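Local atomic coordinates of probable acetyltransferase (Agrobacterium tumefaciens, PDB entry 2GE3), a protein that probably transfers the acetyl group of acetyl coenzyme A, which it binds, to an acceptor substrate. Residues 105-110 with 140-145. Numbering follows the deposited sequence.
Sequences RLMRRT and IGFAHE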
loop_
_atom_site.group_PDB
_atom_site.type_symbol
_atom_site.label_atom_id
_atom_site.label_comp_id
_atom_site.label_asym_id
_atom_site.label_seq_id
_atom_site.Cartn_x
_atom_site.Cartn_y
_atom_site.Cartn_z
ATOM N N ARG A 105 13.191 20.186 8.085
ATOM C CA ARG A 105 12.224 21.038 8.775
ATOM C C ARG A 105 10.794 20.697 8.468
ATOM O O ARG A 105 9.961 20.664 9.339
ATOM C CB ARG A 105 12.420 22.553 8.424
ATOM C CG ARG A 105 13.753 23.226 8.804
ATOM C CD ARG A 105 13.437 24.701 8.823
ATOM N NE ARG A 105 13.883 25.403 7.711
ATOM C CZ ARG A 105 13.305 26.487 7.193
ATOM N NH1 ARG A 105 12.146 26.979 7.619
ATOM N NH2 ARG A 105 13.922 27.047 6.172
ATOM N N LEU A 106 10.485 20.519 7.200
ATOM C CA LEU A 106 9.132 20.069 6.798
ATOM C C LEU A 106 8.744 18.728 7.439
ATOM O O LEU A 106 7.604 18.589 7.917
ATOM C CB LEU A 106 9.116 19.893 5.291
ATOM C CG LEU A 106 8.177 20.445 4.211
ATOM C CD1 LEU A 106 7.387 21.701 4.497
ATOM C CD2 LEU A 106 9.068 20.563 2.877
HETATM N N MSE A 107 9.661 17.747 7.447
HETATM C CA MSE A 107 9.414 16.476 8.113
HETATM C C MSE A 107 9.138 16.600 9.599
HETATM O O MSE A 107 8.193 16.042 10.059
HETATM C CB MSE A 107 10.591 15.525 7.966
HETATM C CG MSE A 107 10.171 14.031 7.804
HETATM SE SE MSE A 107 11.635 13.174 6.656
HETATM C CE MSE A 107 11.825 14.810 5.769
ATOM N N ARG A 108 9.986 17.334 10.349
ATOM C CA ARG A 108 9.737 17.585 11.764
ATOM C C ARG A 108 8.386 18.143 12.118
ATOM O O ARG A 108 7.782 17.743 13.138
ATOM C CB ARG A 108 10.856 18.475 12.355
ATOM C CG ARG A 108 12.165 17.798 12.190
ATOM C CD ARG A 108 13.196 18.021 13.203
ATOM N NE ARG A 108 14.435 18.329 12.536
ATOM C CZ ARG A 108 15.519 17.576 12.431
ATOM N NH1 ARG A 108 15.657 16.287 12.993
ATOM N NH2 ARG A 108 16.518 18.179 11.766
ATOM N N ARG A 109 7.957 19.149 11.358
ATOM C CA ARG A 109 6.639 19.743 11.566
ATOM C C ARG A 109 5.540 18.738 11.264
ATOM O O ARG A 109 4.497 18.687 11.954
ATOM C CB ARG A 109 6.435 20.971 10.669
ATOM C CG ARG A 109 7.264 22.243 11.153
ATOM C CD ARG A 109 6.648 22.751 12.529
ATOM N NE ARG A 109 5.282 23.293 12.342
ATOM C CZ ARG A 109 5.018 24.476 11.759
ATOM N NH1 ARG A 109 6.012 25.226 11.242
ATOM N NH2 ARG A 109 3.764 24.900 11.644
ATOM N N THR A 110 5.725 17.989 10.185
ATOM C CA THR A 110 4.694 17.074 9.688
ATOM C C THR A 110 4.560 15.872 10.642
ATOM O O THR A 110 3.458 15.462 10.926
ATOM C CB THR A 110 4.958 16.651 8.216
ATOM O OG1 THR A 110 5.059 17.838 7.414
ATOM C CG2 THR A 110 3.803 15.691 7.618
ATOM N N ILE A 140 16.325 11.782 10.322
ATOM C CA ILE A 140 15.112 12.094 11.082
ATOM C C ILE A 140 14.766 10.970 12.084
ATOM O O ILE A 140 14.100 11.247 13.026
ATOM C CB ILE A 140 13.919 12.302 10.121
ATOM C CG1 ILE A 140 14.148 13.543 9.227
ATOM C CG2 ILE A 140 12.596 12.429 10.890
ATOM C CD1 ILE A 140 14.410 14.855 9.899
ATOM N N GLY A 141 15.199 9.712 11.848
ATOM C CA GLY A 141 14.980 8.619 12.774
ATOM C C GLY A 141 14.053 7.507 12.197
ATOM O O GLY A 141 13.622 6.638 12.936
ATOM N N PHE A 142 13.819 7.458 10.869
ATOM C CA PHE A 142 13.136 6.299 10.263
ATOM C C PHE A 142 14.059 5.073 10.340
ATOM O O PHE A 142 15.231 5.215 10.230
ATOM C CB PHE A 142 12.720 6.544 8.829
ATOM C CG PHE A 142 11.496 7.381 8.726
ATOM C CD1 PHE A 142 11.563 8.773 8.913
ATOM C CD2 PHE A 142 10.265 6.797 8.413
ATOM C CE1 PHE A 142 10.422 9.561 8.789
ATOM C CE2 PHE A 142 9.097 7.586 8.309
ATOM C CZ PHE A 142 9.167 8.970 8.463
ATOM N N ALA A 143 13.499 3.911 10.635
ATOM C CA ALA A 143 14.160 2.644 10.616
ATOM C C ALA A 143 13.905 1.952 9.262
ATOM O O ALA A 143 12.757 1.967 8.706
ATOM C CB ALA A 143 13.619 1.760 11.799
ATOM N N HIS A 144 14.937 1.265 8.769
ATOM C CA HIS A 144 14.739 0.383 7.671
ATOM C C HIS A 144 13.942 -0.831 8.065
ATOM O O HIS A 144 14.233 -1.486 9.088
ATOM C CB HIS A 144 16.142 -0.059 7.099
ATOM C CG HIS A 144 16.866 1.060 6.390
ATOM N ND1 HIS A 144 16.588 1.403 5.092
ATOM C CD2 HIS A 144 17.823 1.924 6.808
ATOM C CE1 HIS A 144 17.380 2.386 4.708
ATOM N NE2 HIS A 144 18.107 2.753 5.749
ATOM N N GLU A 145 13.029 -1.224 7.182
ATOM C CA GLU A 145 12.130 -2.336 7.468
ATOM C C GLU A 145 12.193 -3.409 6.434
ATOM O O GLU A 145 11.605 -4.424 6.679
ATOM C CB GLU A 145 10.665 -1.911 7.575
ATOM C CG GLU A 145 10.417 -1.174 8.882
ATOM C CD GLU A 145 8.926 -1.116 9.220
ATOM O OE1 GLU A 145 8.590 -1.186 10.424
ATOM O OE2 GLU A 145 8.098 -1.001 8.249
#
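Leu106 O, in the residue just before the selenomethionine Met107 that packs on Ile140, accepts two hydrogen bonds from Thr110: the backbone N at 3.0 Å and the hydroxyl OG1 at 2.7 Å. They arrive from opposite faces of the carbonyl plane, OG1 tilted 35° from it, and the hydroxyl thus adds a second bond to the backbone i to i+4 bond of helix 102-117. In this GNAT fold that helix follows strand 86-93, and the contact joins it to the end of helix 131-140 and the loop leading into strand 143-153. No hydrogen bond crosses between the segments. The main apolar touch is made by the selenium of Met107, whose extended second torsion (chi2 150°) carries SE to 3.6 Å from Ile140 CG1. The same atom approaches the Phe142 ring obliquely, 4.4 Å from CE1. Leu136 and Tyr137 of helix 131-140 also touch Met107, and the side chain lies about 6 Å from the bound acetyl coenzyme A, so this packing sits close to the cofactor pocket. Between Ile140 and Phe142 the chain leaves the helix through a Schellman motif, with Gly141 at positive phi (115°). Past that turn Phe142 is buried against Met164 and Ile166 of strand 158-167, which ties the helix contact to the sheet. On the exposed flank, Arg108 lays one face of its guanidinium against Ile140; the methyl CD1 rests over that face, offset toward the rim, 3.6 Å from NH1 and 3.9 Å from CZ.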